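Local coordinates for protein ribonuclease S-F11 (Nicotiana alata, PDB 1IOO) that cleaves RNA as a secreted, glycosylated T2-family ribonuclease associated with the rejection of self pollen in gametophytic self-incompatibility, at residues S83-Y86 with Q87-H91; S93-Q96 with K97-Q101. All coordinates share one frame; numbering follows the deposited sequence.

In the fold
Both interactions are local and follow each other along the chain: interaction 1 lies within helix 82-92, and interaction 2 is the loop that leads from this helix to helix 101-113. Their centres are about 12 Å apart, and they meet where Tyr88 packs against Gln101 and Ser93. Interaction 1 is partly buried and carries the catalytic His91 on a ladder of backbone bonds that widens toward its C-terminal end, with aliphatic chains and an aromatic ring along its flank. Interaction 2 is a surface contact, held by one weak backbone bond, a sulfur-aromatic approach and a glutamine amide. The disulfide Cys94-Cys46 joins this loop, just after His91, to the segment before helix 57-66.

Interaction 1: residues S83-Y86 with Q87-H91; sequences SWKY and QYIKH
The Tyr86 ring lies alongside the Lys90 chain, one helical turn on, the two pointing the same way. Lys90 CD comes at the ring obliquely, 3.9 Å from Tyr86 CZ. The Lys90 chain also meets the imidazole of His91: its CG sits 3.8 Å above the ring plane, offset toward the rim, and Trp35 stacks on the same imidazole. Tyr86 swings CG anti to its backbone N (chi1 -177°), and Lys90 does likewise before running fully extended, which carries both polar ends out together, Tyr86 OH 3.6 Å from Lys90 NZ. Lys90 N donates to Tyr86 O at 2.9 Å, one rung of the alpha-helical ladder that also links Gln87 to Ser83, Tyr88 to Trp84 and Ile89 to Lys85. Lys85 CG rests 3.9 Å from Ile89 CD1, while Lys85 NZ bonds Tyr54 OH. Replacing Lys90 with an alanine would probably leave the Tyr86 ring freer to turn and the presumed phosphate site short of a positive charge. Within about one turn the helix presents Gln87, a probable active-site residue, and the proton acceptor His91; Lys90 and His91 probably bind the 3'-phosphate of RNA, and the extended lysine would place its charge where a phosphate could be met.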
loop_
_atom_site.group_PDB
_atom_site.type_symbol
_atom_site.label_atom_id
_atom_site.label_comp_id
_atom_site.label_asym_id
_atom_site.label_seq_id
_atom_site.Cartn_x
_atom_site.Cartn_y
_atom_site.Cartn_z
ATOM N N SER A 83 2.304 12.724 5.918
ATOM C CA SER A 83 1.600 11.686 5.180
ATOM C C SER A 83 0.778 10.796 6.088
ATOM O O SER A 83 -0.335 10.413 5.733
ATOM C CB SER A 83 2.572 10.864 4.340
ATOM O OG SER A 83 3.186 11.711 3.387
ATOM N N TRP A 84 1.318 10.451 7.254
ATOM C CA TRP A 84 0.564 9.637 8.190
ATOM C C TRP A 84 -0.694 10.370 8.630
ATOM O O TRP A 84 -1.770 9.777 8.711
ATOM C CB TRP A 84 1.415 9.265 9.408
ATOM C CG TRP A 84 2.639 8.492 9.033
ATOM C CD1 TRP A 84 2.788 7.667 7.943
ATOM C CD2 TRP A 84 3.908 8.499 9.707
ATOM N NE1 TRP A 84 4.072 7.179 7.898
ATOM C CE2 TRP A 84 4.778 7.669 8.963
ATOM C CE3 TRP A 84 4.395 9.128 10.863
ATOM C CZ2 TRP A 84 6.111 7.454 9.333
ATOM C CZ3 TRP A 84 5.728 8.912 11.233
ATOM C CH2 TRP A 84 6.565 8.081 10.465
ATOM N N LYS A 85 -0.558 11.668 8.894
ATOM C CA LYS A 85 -1.702 12.473 9.299
ATOM C C LYS A 85 -2.751 12.526 8.192
ATOM O O LYS A 85 -3.936 12.327 8.439
ATOM C CB LYS A 85 -1.281 13.909 9.649
ATOM C CG LYS A 85 -2.477 14.775 10.061
ATOM C CD LYS A 85 -2.147 16.261 10.144
ATOM C CE LYS A 85 -1.211 16.578 11.280
ATOM N NZ LYS A 85 -1.099 18.059 11.426
ATOM N N TYR A 86 -2.310 12.788 6.968
ATOM C CA TYR A 86 -3.232 12.871 5.842
ATOM C C TYR A 86 -3.980 11.559 5.646
ATOM O O TYR A 86 -5.203 11.544 5.479
ATOM C CB TYR A 86 -2.474 13.217 4.560
ATOM C CG TYR A 86 -3.365 13.395 3.359
ATOM C CD1 TYR A 86 -4.368 14.367 3.350
ATOM C CD2 TYR A 86 -3.199 12.610 2.223
ATOM C CE1 TYR A 86 -5.180 14.552 2.232
ATOM C CE2 TYR A 86 -4.004 12.789 1.098
ATOM C CZ TYR A 86 -4.988 13.761 1.109
ATOM O OH TYR A 86 -5.765 13.967 -0.011
ATOM N N GLN A 87 -3.246 10.452 5.685
ATOM C CA GLN A 87 -3.843 9.138 5.490
ATOM C C GLN A 87 -4.826 8.804 6.603
ATOM O O GLN A 87 -5.860 8.183 6.359
ATOM C CB GLN A 87 -2.748 8.065 5.406
ATOM C CG GLN A 87 -1.909 8.159 4.128
ATOM C CD GLN A 87 -2.713 7.884 2.862
ATOM O OE1 GLN A 87 -2.477 8.500 1.823
ATOM N NE2 GLN A 87 -3.651 6.948 2.938
ATOM N N TYR A 88 -4.509 9.221 7.825
ATOM C CA TYR A 88 -5.392 8.955 8.957
ATOM C C TYR A 88 -6.706 9.723 8.832
ATOM O O TYR A 88 -7.781 9.174 9.059
ATOM C CB TYR A 88 -4.716 9.327 10.278
ATOM C CG TYR A 88 -5.563 8.984 11.480
ATOM C CD1 TYR A 88 -5.958 7.669 11.710
ATOM C CD2 TYR A 88 -5.980 9.969 12.377
ATOM C CE1 TYR A 88 -6.748 7.332 12.800
ATOM C CE2 TYR A 88 -6.775 9.645 13.477
ATOM C CZ TYR A 88 -7.153 8.321 13.679
ATOM O OH TYR A 88 -7.929 7.978 14.766
ATOM N N ILE A 89 -6.617 10.999 8.476
ATOM C CA ILE A 89 -7.810 11.823 8.351
ATOM C C ILE A 89 -8.661 11.415 7.150
ATOM O O ILE A 89 -9.888 11.369 7.238
ATOM C CB ILE A 89 -7.433 13.315 8.256
ATOM C CG1 ILE A 89 -6.851 13.760 9.598
ATOM C CG2 ILE A 89 -8.649 14.157 7.889
ATOM C CD1 ILE A 89 -6.307 15.148 9.602
ATOM N N LYS A 90 -8.015 11.089 6.038
ATOM C CA LYS A 90 -8.751 10.735 4.829
ATOM C C LYS A 90 -9.289 9.299 4.861
ATOM O O LYS A 90 -10.401 9.046 4.397
ATOM C CB LYS A 90 -7.857 10.915 3.599
ATOM C CG LYS A 90 -8.567 10.655 2.278
ATOM C CD LYS A 90 -7.652 10.929 1.093
ATOM C CE LYS A 90 -8.391 10.757 -0.223
ATOM N NZ LYS A 90 -7.525 11.100 -1.385
ATOM N N HIS A 91 -8.516 8.363 5.403
ATOM C CA HIS A 91 -8.933 6.962 5.392
ATOM C C HIS A 91 -9.183 6.401 6.784
ATOM O O HIS A 91 -10.156 5.678 6.995
ATOM C CB HIS A 91 -7.890 6.137 4.640
ATOM C CG HIS A 91 -7.835 6.456 3.179
ATOM N ND1 HIS A 91 -8.869 6.152 2.318
ATOM C CD2 HIS A 91 -6.901 7.096 2.435
ATOM C CE1 HIS A 91 -8.575 6.594 1.107
ATOM N NE2 HIS A 91 -7.387 7.172 1.152
#

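Interaction 2: residues S93-Q96 with K97-Q101; sequences SCCQ and KRYNQ
Residues Cys95 to Tyr99 fold back in a single turn, closed by a weak bond from Tyr99 N to Cys95 O at 3.2 Å, well bent with an N-H...O angle of 134°. A CA-H...O contact from Gln96 CA to Tyr99 O, 3.4 Å, accompanies the bend, after which the chain extends through Tyr99. Cys95 O also lies in the plane of the Tyr99 ring at its edge, 3.4 Å from Tyr99 CD1. The same ring carbon meets Cys95 CB at 3.8 Å. Because Cys95 SG is set between the backbone N and the carbonyl carbon (chi1 56°), it reaches the ring obliquely, 5.1 Å from the Tyr99 centroid, in a sulfur-aromatic contact. Arg98 CB covers one face of the ring toward its rim, its guanidinium reaching a salt bridge with Asp1, and Tyr99 OH bonds Pro172 O. Gln96, extended beyond CG, turns its amide back along the loop: NE2 donates almost straight, at 175°, to Ser93 O 2.9 Å away, and also bonds Pro48 O. Asn100 then caps helix 101-113 through Thr103 N. With its backbone closure weak, the turn probably relies on the amide's two carbonyl acceptors and on Tyr99, whose packing against Tyr104 and Leu107 ties the loop to helix 101-113.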
loop_
_atom_site.group_PDB
_atom_site.type_symbol
_atom_site.label_atom_id
_atom_site.label_comp_id
_atom_site.label_asym_id
_atom_site.label_seq_id
_atom_site.Cartn_x
_atom_site.Cartn_y
_atom_site.Cartn_z
ATOM N N SER A 93 -10.336 7.762 9.159
ATOM C CA SER A 93 -11.610 8.311 9.618
ATOM C C SER A 93 -12.795 7.415 9.246
ATOM O O SER A 93 -13.888 7.562 9.793
ATOM C CB SER A 93 -11.826 9.685 8.987
ATOM O OG SER A 93 -11.867 9.588 7.567
ATOM N N CYS A 94 -12.574 6.471 8.338
ATOM C CA CYS A 94 -13.660 5.625 7.864
ATOM C C CYS A 94 -13.756 4.279 8.598
ATOM O O CYS A 94 -14.585 3.440 8.239
ATOM C CB CYS A 94 -13.511 5.421 6.363
ATOM S SG CYS A 94 -13.686 6.979 5.436
ATOM N N CYS A 95 -12.938 4.081 9.627
ATOM C CA CYS A 95 -12.981 2.843 10.415
ATOM C C CYS A 95 -12.750 3.132 11.896
ATOM O O CYS A 95 -11.940 2.476 12.552
ATOM C CB CYS A 95 -11.934 1.840 9.906
ATOM S SG CYS A 95 -10.223 2.462 9.872
ATOM N N GLN A 96 -13.494 4.099 12.421
ATOM C CA GLN A 96 -13.333 4.534 13.806
ATOM C C GLN A 96 -14.095 3.669 14.811
ATOM O O GLN A 96 -13.883 3.798 16.015
ATOM C CB GLN A 96 -13.794 5.977 13.952
ATOM C CG GLN A 96 -12.972 6.969 13.170
ATOM C CD GLN A 96 -13.481 8.386 13.352
ATOM O OE1 GLN A 96 -13.493 8.911 14.466
ATOM N NE2 GLN A 96 -13.913 9.010 12.261
ATOM N N LYS A 97 -14.988 2.806 14.343
ATOM C CA LYS A 97 -15.740 1.973 15.276
ATOM C C LYS A 97 -14.898 0.823 15.798
ATOM O O LYS A 97 -14.974 0.472 16.975
ATOM C CB LYS A 97 -17.012 1.436 14.620
ATOM C CG LYS A 97 -18.001 2.528 14.257
ATOM C CD LYS A 97 -19.306 1.951 13.740
ATOM C CE LYS A 97 -20.252 3.062 13.318
ATOM N NZ LYS A 97 -20.485 4.023 14.431
ATOM N N ARG A 98 -14.054 0.269 14.935
ATOM C CA ARG A 98 -13.222 -0.861 15.315
ATOM C C ARG A 98 -11.803 -0.437 15.670
ATOM O O ARG A 98 -11.095 -1.167 16.366
ATOM C CB ARG A 98 -13.137 -1.873 14.168
ATOM C CG ARG A 98 -14.445 -2.509 13.734
ATOM C CD ARG A 98 -14.152 -3.627 12.737
ATOM N NE ARG A 98 -15.353 -4.306 12.251
ATOM C CZ ARG A 98 -16.244 -3.758 11.431
ATOM N NH1 ARG A 98 -16.080 -2.514 10.998
ATOM N NH2 ARG A 98 -17.296 -4.461 11.031
ATOM N N TYR A 99 -11.384 0.742 15.221
ATOM C CA TYR A 99 -10.003 1.149 15.457
ATOM C C TYR A 99 -9.866 2.579 15.947
ATOM O O TYR A 99 -10.710 3.437 15.692
ATOM C CB TYR A 99 -9.185 1.046 14.159
ATOM C CG TYR A 99 -9.304 -0.281 13.467
ATOM C CD1 TYR A 99 -10.254 -0.486 12.469
ATOM C CD2 TYR A 99 -8.524 -1.358 13.869
ATOM C CE1 TYR A 99 -10.431 -1.734 11.896
ATOM C CE2 TYR A 99 -8.695 -2.607 13.306
ATOM C CZ TYR A 99 -9.652 -2.789 12.323
ATOM O OH TYR A 99 -9.847 -4.046 11.807
ATOM N N ASN A 100 -8.787 2.808 16.684
ATOM C CA ASN A 100 -8.398 4.143 17.081
ATOM C C ASN A 100 -7.111 4.483 16.344
ATOM O O ASN A 100 -6.629 3.662 15.563
ATOM C CB ASN A 100 -8.230 4.266 18.606
ATOM C CG ASN A 100 -7.265 3.252 19.182
ATOM O OD1 ASN A 100 -6.136 3.118 18.719
ATOM N ND2 ASN A 100 -7.704 2.542 20.215
ATOM N N GLN A 101 -6.547 5.664 16.553
ATOM C CA GLN A 101 -5.340 6.006 15.811
ATOM C C GLN A 101 -4.245 4.960 16.003
ATOM O O GLN A 101 -3.614 4.521 15.041
ATOM C CB GLN A 101 -4.796 7.371 16.214
ATOM C CG GLN A 101 -3.649 7.803 15.317
ATOM C CD GLN A 101 -3.010 9.091 15.769
ATOM O OE1 GLN A 101 -3.694 10.002 16.234
ATOM N NE2 GLN A 101 -1.693 9.184 15.623
#